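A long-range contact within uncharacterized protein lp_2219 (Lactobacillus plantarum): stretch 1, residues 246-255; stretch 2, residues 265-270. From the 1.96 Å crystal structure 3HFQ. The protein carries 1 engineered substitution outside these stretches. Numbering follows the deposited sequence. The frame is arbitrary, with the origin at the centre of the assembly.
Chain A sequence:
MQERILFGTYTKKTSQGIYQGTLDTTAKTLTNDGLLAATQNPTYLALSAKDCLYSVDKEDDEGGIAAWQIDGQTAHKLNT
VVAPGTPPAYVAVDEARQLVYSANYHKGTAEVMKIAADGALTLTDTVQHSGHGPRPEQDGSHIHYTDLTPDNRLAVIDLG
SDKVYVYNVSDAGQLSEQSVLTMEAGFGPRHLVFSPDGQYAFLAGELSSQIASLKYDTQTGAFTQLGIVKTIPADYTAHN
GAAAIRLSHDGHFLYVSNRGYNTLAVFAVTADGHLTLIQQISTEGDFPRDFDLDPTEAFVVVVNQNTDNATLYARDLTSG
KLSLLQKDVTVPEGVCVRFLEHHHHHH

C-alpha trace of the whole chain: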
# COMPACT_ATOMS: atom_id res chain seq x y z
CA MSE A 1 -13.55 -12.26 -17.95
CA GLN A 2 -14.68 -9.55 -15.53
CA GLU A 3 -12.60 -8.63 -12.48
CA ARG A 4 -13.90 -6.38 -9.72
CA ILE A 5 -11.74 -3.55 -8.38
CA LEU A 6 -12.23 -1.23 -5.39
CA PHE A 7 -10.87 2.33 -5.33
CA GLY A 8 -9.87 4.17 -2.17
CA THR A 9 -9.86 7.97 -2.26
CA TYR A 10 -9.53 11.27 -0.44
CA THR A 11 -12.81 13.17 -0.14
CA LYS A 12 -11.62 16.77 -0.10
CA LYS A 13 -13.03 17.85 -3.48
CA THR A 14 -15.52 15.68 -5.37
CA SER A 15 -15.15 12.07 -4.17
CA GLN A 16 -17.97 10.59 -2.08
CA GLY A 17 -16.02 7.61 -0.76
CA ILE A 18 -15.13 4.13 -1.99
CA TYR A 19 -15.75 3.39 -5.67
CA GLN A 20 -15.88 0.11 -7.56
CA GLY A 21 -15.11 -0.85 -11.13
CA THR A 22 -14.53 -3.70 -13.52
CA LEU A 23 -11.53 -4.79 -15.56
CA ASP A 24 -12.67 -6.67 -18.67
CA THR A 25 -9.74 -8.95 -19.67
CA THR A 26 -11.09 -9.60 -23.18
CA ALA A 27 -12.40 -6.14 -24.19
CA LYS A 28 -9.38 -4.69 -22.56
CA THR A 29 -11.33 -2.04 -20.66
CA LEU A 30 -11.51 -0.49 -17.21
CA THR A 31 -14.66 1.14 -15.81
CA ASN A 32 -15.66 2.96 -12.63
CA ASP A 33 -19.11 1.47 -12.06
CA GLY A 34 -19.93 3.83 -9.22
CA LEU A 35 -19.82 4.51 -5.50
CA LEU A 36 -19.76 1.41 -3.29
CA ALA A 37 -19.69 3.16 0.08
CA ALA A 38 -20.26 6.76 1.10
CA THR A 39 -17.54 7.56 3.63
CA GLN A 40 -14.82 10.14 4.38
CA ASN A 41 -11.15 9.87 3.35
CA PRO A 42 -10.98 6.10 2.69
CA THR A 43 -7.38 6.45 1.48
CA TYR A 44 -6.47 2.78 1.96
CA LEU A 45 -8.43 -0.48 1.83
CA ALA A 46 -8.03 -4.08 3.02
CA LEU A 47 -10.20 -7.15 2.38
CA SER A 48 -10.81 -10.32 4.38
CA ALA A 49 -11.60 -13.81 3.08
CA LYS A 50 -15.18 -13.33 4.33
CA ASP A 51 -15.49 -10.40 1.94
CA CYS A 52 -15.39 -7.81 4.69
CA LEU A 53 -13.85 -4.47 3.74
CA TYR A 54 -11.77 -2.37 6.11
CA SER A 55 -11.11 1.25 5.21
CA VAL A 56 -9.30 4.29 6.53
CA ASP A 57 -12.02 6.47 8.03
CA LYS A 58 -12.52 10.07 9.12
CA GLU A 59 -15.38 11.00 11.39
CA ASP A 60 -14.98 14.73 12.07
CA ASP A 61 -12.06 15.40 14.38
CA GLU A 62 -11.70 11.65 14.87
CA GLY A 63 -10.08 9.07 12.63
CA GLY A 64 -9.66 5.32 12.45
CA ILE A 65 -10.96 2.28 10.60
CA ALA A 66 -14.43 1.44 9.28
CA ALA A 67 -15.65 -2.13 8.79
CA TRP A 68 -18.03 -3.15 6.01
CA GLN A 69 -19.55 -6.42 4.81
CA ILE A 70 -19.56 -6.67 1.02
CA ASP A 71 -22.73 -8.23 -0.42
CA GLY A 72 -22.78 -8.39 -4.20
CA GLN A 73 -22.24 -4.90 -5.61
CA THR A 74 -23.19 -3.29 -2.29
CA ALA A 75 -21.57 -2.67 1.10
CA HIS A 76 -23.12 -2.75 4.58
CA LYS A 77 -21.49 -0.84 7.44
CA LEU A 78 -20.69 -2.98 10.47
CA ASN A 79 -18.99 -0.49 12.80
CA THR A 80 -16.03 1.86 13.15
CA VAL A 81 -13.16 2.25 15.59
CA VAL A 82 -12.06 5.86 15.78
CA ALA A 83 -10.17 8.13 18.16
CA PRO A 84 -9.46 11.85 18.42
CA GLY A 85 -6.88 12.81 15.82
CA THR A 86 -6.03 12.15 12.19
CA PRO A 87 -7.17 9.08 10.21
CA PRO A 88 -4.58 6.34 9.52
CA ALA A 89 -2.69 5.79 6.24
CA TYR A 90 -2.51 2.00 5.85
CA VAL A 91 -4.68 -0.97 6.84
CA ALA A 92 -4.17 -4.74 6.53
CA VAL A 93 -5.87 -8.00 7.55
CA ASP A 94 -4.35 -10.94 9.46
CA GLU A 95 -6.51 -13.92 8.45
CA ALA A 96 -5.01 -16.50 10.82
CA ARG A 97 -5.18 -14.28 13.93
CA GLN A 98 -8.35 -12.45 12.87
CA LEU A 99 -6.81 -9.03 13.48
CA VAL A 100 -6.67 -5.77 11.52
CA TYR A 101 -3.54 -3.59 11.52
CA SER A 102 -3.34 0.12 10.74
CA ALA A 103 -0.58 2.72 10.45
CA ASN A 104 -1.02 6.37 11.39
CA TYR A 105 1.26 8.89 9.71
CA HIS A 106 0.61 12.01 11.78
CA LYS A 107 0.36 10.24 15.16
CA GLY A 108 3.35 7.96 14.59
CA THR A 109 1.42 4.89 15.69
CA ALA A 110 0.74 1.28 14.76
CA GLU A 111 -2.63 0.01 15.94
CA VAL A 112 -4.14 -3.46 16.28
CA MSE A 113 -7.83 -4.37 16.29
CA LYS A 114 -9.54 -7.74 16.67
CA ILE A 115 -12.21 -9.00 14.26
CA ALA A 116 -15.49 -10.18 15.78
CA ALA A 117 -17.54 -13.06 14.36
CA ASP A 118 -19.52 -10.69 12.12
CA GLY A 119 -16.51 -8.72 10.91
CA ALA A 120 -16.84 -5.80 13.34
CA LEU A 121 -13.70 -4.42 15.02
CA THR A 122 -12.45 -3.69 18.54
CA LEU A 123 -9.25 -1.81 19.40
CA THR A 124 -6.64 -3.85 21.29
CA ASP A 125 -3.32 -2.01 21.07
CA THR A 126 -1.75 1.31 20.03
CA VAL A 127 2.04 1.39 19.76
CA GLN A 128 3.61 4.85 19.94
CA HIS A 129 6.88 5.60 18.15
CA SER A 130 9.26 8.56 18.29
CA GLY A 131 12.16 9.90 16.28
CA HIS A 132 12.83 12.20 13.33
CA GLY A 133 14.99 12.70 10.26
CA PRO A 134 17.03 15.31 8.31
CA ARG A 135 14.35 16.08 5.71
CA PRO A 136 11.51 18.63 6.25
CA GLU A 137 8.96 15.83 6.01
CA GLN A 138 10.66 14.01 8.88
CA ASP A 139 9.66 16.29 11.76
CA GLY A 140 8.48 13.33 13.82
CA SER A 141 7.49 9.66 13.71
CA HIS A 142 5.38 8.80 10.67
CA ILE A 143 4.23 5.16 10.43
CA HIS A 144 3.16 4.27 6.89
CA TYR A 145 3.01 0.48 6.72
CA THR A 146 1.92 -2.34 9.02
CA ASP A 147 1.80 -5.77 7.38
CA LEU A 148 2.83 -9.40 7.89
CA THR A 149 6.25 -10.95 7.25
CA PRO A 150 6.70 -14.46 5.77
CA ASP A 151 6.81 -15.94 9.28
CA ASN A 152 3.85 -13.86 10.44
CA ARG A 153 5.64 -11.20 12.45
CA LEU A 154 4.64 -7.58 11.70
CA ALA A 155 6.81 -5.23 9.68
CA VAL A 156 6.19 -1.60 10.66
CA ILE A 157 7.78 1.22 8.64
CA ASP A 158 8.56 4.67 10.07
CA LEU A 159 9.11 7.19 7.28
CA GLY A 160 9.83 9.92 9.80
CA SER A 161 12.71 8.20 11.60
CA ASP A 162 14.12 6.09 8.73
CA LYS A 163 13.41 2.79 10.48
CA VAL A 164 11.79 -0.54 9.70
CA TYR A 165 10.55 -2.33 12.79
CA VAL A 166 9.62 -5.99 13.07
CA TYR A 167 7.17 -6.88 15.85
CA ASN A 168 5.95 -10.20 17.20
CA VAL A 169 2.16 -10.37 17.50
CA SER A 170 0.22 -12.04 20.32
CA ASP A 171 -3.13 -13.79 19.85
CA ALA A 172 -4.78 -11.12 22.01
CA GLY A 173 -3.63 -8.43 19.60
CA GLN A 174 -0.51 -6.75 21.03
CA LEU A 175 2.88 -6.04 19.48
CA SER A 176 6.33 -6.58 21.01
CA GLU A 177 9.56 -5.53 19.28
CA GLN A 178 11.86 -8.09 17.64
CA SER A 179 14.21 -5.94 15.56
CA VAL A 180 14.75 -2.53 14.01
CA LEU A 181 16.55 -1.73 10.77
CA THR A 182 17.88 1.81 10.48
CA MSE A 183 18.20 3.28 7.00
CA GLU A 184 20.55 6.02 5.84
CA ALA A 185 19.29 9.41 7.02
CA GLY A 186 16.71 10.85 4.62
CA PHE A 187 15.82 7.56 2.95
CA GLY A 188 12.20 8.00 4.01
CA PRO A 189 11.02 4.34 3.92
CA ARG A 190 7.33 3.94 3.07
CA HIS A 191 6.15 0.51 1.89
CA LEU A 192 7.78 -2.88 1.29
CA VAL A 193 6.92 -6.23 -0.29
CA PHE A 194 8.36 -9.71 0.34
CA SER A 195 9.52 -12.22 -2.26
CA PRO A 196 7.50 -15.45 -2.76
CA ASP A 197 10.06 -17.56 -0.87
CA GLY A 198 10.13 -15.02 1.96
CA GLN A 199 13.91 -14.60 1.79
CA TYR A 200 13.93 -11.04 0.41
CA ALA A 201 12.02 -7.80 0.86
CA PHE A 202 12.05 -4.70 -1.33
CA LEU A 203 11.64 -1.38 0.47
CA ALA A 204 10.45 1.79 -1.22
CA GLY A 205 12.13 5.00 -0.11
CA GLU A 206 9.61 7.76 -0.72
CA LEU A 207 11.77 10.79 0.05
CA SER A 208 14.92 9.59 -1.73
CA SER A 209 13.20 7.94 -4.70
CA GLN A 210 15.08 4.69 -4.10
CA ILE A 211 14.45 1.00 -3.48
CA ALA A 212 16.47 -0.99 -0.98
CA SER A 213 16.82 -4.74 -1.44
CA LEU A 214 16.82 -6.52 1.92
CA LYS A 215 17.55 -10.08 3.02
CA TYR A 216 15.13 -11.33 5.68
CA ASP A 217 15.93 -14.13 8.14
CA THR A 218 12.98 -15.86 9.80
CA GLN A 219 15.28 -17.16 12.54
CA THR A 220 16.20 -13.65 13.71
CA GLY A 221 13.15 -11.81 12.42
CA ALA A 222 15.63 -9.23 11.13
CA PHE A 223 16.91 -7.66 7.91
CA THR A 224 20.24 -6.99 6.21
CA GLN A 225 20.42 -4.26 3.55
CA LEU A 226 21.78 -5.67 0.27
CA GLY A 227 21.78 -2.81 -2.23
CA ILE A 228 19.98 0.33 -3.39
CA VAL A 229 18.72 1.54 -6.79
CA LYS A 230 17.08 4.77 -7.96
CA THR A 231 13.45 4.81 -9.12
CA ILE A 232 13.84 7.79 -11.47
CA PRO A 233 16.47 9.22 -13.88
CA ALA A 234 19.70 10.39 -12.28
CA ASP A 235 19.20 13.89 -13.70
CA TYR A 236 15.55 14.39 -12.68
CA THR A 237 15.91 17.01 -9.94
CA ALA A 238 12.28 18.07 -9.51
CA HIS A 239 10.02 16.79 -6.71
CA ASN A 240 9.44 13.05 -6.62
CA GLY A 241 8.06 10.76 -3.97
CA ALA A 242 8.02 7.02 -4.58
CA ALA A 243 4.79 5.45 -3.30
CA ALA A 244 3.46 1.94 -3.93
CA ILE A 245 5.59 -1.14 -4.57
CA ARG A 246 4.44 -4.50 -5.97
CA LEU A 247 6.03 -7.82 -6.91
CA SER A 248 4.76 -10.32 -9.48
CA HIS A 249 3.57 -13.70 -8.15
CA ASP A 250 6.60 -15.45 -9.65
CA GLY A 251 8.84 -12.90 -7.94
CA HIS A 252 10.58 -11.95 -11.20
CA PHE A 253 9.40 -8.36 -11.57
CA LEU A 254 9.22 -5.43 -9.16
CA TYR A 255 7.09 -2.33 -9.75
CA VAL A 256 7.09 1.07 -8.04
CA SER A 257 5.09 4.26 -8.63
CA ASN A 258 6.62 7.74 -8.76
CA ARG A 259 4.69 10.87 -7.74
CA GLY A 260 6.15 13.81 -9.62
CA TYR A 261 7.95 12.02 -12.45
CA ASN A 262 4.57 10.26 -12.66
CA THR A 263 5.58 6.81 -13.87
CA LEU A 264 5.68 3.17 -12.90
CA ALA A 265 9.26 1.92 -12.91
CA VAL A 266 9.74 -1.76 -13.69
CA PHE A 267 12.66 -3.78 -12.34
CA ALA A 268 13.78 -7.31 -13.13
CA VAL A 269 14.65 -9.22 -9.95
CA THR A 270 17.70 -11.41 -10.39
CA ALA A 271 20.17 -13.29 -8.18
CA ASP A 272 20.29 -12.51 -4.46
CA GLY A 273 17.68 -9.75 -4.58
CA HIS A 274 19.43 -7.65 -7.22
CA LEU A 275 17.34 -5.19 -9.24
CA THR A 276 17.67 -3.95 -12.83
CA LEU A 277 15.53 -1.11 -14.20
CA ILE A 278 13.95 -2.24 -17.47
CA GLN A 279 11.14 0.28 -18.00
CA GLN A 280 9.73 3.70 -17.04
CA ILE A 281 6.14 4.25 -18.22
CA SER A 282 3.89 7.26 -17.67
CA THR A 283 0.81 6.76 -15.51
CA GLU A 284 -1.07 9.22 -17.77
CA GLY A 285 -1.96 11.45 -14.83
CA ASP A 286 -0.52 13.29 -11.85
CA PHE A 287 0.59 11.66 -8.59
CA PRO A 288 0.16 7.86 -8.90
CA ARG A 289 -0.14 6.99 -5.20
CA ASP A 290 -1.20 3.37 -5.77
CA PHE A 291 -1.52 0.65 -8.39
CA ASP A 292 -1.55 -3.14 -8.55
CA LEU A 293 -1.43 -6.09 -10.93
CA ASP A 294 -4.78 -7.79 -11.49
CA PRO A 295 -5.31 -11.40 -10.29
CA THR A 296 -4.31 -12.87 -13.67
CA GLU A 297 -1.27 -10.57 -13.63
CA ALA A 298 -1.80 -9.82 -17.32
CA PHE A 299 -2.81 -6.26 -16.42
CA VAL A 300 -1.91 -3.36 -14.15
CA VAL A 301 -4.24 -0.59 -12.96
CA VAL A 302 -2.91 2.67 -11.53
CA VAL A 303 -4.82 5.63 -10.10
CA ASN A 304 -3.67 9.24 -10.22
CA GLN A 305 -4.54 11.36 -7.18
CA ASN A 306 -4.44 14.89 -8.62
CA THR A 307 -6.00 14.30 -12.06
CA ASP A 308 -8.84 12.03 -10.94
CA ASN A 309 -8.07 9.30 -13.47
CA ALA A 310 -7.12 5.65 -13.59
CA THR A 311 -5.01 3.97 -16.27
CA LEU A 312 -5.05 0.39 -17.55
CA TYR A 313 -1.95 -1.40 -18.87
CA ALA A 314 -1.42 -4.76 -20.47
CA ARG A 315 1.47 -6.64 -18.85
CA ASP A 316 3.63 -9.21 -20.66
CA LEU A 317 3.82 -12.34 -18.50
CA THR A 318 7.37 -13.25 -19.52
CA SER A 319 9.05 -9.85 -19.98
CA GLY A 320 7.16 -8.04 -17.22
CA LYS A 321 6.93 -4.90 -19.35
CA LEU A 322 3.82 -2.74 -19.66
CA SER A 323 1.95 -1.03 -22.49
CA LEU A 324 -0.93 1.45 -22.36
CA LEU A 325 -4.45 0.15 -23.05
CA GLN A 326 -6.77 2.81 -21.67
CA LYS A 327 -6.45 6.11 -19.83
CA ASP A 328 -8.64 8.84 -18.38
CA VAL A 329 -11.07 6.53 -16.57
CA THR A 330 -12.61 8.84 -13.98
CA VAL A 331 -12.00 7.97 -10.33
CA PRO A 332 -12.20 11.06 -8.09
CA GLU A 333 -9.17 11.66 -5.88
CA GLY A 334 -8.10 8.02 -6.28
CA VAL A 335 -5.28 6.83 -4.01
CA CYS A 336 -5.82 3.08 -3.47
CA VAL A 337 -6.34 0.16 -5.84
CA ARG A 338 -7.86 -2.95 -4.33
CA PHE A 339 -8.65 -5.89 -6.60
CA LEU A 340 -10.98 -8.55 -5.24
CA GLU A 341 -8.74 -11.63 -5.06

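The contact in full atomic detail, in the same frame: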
# COMPACT_ATOMS: atom_id res chain seq x y z
N ARG A 246 5.05 -3.19 -5.77
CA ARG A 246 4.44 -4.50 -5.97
C ARG A 246 5.41 -5.49 -6.60
O ARG A 246 6.33 -5.11 -7.30
CB ARG A 246 3.23 -4.38 -6.89
CG ARG A 246 2.22 -3.32 -6.47
CD ARG A 246 1.41 -3.77 -5.26
NE ARG A 246 0.33 -2.83 -5.00
CZ ARG A 246 -0.53 -2.93 -3.99
NH1 ARG A 246 -0.43 -3.94 -3.14
NH2 ARG A 246 -1.49 -2.02 -3.85
N LEU A 247 5.18 -6.78 -6.36
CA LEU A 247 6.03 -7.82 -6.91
C LEU A 247 5.15 -8.87 -7.58
O LEU A 247 4.13 -9.27 -7.03
CB LEU A 247 6.85 -8.47 -5.80
CG LEU A 247 7.91 -9.50 -6.18
CD1 LEU A 247 9.07 -8.82 -6.90
CD2 LEU A 247 8.42 -10.19 -4.91
N SER A 248 5.54 -9.31 -8.77
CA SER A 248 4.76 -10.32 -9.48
C SER A 248 4.74 -11.61 -8.66
O SER A 248 5.63 -11.85 -7.84
CB SER A 248 5.35 -10.59 -10.87
OG SER A 248 6.70 -10.97 -10.79
N HIS A 249 3.73 -12.44 -8.88
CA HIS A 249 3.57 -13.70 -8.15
C HIS A 249 4.78 -14.62 -8.28
O HIS A 249 5.13 -15.33 -7.34
CB HIS A 249 2.33 -14.44 -8.64
CG HIS A 249 1.94 -15.60 -7.78
ND1 HIS A 249 1.34 -15.44 -6.54
CD2 HIS A 249 2.06 -16.93 -7.97
CE1 HIS A 249 1.13 -16.63 -6.01
NE2 HIS A 249 1.55 -17.55 -6.85
N ASP A 250 5.42 -14.61 -9.44
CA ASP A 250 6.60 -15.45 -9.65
C ASP A 250 7.85 -14.83 -9.04
O ASP A 250 8.90 -15.45 -8.99
CB ASP A 250 6.80 -15.71 -11.15
CG ASP A 250 6.89 -14.44 -11.97
OD1 ASP A 250 6.78 -14.52 -13.22
OD2 ASP A 250 7.08 -13.35 -11.39
N GLY A 251 7.72 -13.59 -8.56
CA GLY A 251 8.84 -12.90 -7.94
C GLY A 251 9.90 -12.38 -8.89
O GLY A 251 10.96 -11.94 -8.45
N HIS A 252 9.61 -12.40 -10.19
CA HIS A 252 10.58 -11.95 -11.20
C HIS A 252 10.58 -10.46 -11.52
O HIS A 252 11.59 -9.94 -12.00
CB HIS A 252 10.34 -12.72 -12.50
CG HIS A 252 10.62 -14.19 -12.38
ND1 HIS A 252 9.85 -15.14 -13.02
CD2 HIS A 252 11.59 -14.87 -11.73
CE1 HIS A 252 10.34 -16.34 -12.76
NE2 HIS A 252 11.39 -16.20 -11.98
N PHE A 253 9.47 -9.78 -11.26
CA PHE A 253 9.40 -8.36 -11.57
C PHE A 253 8.87 -7.49 -10.44
O PHE A 253 7.87 -7.81 -9.81
CB PHE A 253 8.56 -8.18 -12.83
CG PHE A 253 9.16 -8.83 -14.04
CD1 PHE A 253 10.23 -8.25 -14.70
CD2 PHE A 253 8.68 -10.06 -14.49
CE1 PHE A 253 10.83 -8.88 -15.79
CE2 PHE A 253 9.28 -10.71 -15.57
CZ PHE A 253 10.36 -10.12 -16.22
N LEU A 254 9.57 -6.38 -10.20
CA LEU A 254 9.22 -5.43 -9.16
C LEU A 254 8.71 -4.14 -9.80
O LEU A 254 9.26 -3.68 -10.80
CB LEU A 254 10.44 -5.12 -8.28
CG LEU A 254 10.24 -4.28 -7.02
CD1 LEU A 254 9.48 -5.09 -5.97
CD2 LEU A 254 11.59 -3.87 -6.47
N TYR A 255 7.66 -3.56 -9.23
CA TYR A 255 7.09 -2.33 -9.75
C TYR A 255 6.98 -1.27 -8.66
O TYR A 255 6.69 -1.60 -7.50
CB TYR A 255 5.70 -2.61 -10.35
CG TYR A 255 5.68 -3.67 -11.43
CD1 TYR A 255 5.81 -5.02 -11.12
CD2 TYR A 255 5.59 -3.32 -12.78
CE1 TYR A 255 5.87 -6.00 -12.12
CE2 TYR A 255 5.65 -4.28 -13.79
CZ TYR A 255 5.79 -5.62 -13.45
OH TYR A 255 5.89 -6.58 -14.44
N ALA A 265 7.94 2.38 -12.50
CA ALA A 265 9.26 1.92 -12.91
C ALA A 265 9.26 0.41 -12.72
O ALA A 265 8.84 -0.08 -11.67
CB ALA A 265 10.34 2.57 -12.04
N VAL A 266 9.71 -0.31 -13.73
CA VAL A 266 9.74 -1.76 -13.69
C VAL A 266 11.16 -2.28 -13.54
O VAL A 266 12.07 -1.86 -14.27
CB VAL A 266 9.14 -2.35 -14.97
CG1 VAL A 266 8.98 -3.86 -14.83
CG2 VAL A 266 7.80 -1.69 -15.28
N PHE A 267 11.35 -3.19 -12.59
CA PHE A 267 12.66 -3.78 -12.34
C PHE A 267 12.61 -5.30 -12.45
O PHE A 267 11.65 -5.94 -12.03
CB PHE A 267 13.15 -3.45 -10.92
CG PHE A 267 13.38 -1.99 -10.67
CD1 PHE A 267 12.31 -1.15 -10.38
CD2 PHE A 267 14.67 -1.47 -10.69
CE1 PHE A 267 12.52 0.20 -10.12
CE2 PHE A 267 14.89 -0.12 -10.43
CZ PHE A 267 13.82 0.72 -10.14
N ALA A 268 13.67 -5.86 -13.02
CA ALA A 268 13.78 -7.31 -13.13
C ALA A 268 14.53 -7.73 -11.87
O ALA A 268 15.55 -7.13 -11.52
CB ALA A 268 14.59 -7.69 -14.37
N VAL A 269 14.00 -8.73 -11.17
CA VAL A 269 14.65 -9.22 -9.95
C VAL A 269 15.52 -10.40 -10.35
O VAL A 269 15.03 -11.37 -10.92
CB VAL A 269 13.62 -9.72 -8.91
CG1 VAL A 269 14.34 -10.15 -7.65
CG2 VAL A 269 12.61 -8.63 -8.59
N THR A 270 16.81 -10.32 -10.04
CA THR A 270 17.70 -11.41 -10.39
C THR A 270 18.32 -12.02 -9.14
O THR A 270 17.75 -11.93 -8.05
CB THR A 270 18.79 -10.93 -11.38
OG1 THR A 270 19.50 -9.82 -10.83
CG2 THR A 270 18.15 -10.51 -12.70

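The contact is an antiparallel pairing of strands 253-255 and 265-269, whose N-to-C directions differ by 153° and whose axes approach to 4.7 Å. L254 and F267 form the hydrogen-bonded pair: L254 N donates to F267 O and F267 N to L254 O, both at 2.8 Å, with N-H...O angles of 169° and 166°. At H252, the loop residue just before strand 253-255, the O accepts from V269 N at 2.8 Å and 179°, so backbone hydrogen bonding continues past the F253-A268 bridge. F253-A268 and Y255-V266, the non-hydrogen-bonded pairs, flank L254-F267. Here CA-H...O contacts supplement the ladder, F253 CA lying 3.3 Å from F267 O and Y255 CA 3.4 Å from A265 O.

Side chains sort by sheet face. F253, Y255, V266 and A268 share one: Y255 CE2 meets V266 CG1 at 3.5 Å, while F253 CE1 lies 4.2 Å from A268 CB. On the other, L254 CB packs 4.1 Å from F267 CB. V269, the residue most covered by the opposing stretch, places CG2 3.9 Å from L247 CD1 and 4.1 Å from L254 CB, both apolar contacts.

Polar bonds within stretch 1 brace the type I turn S248-G251. D250 OD2 accepts from S248 OG at a very short 2.5 Å and from H252 N at 3.0 Å; F253 N donates to S248 OG at 3.1 Å.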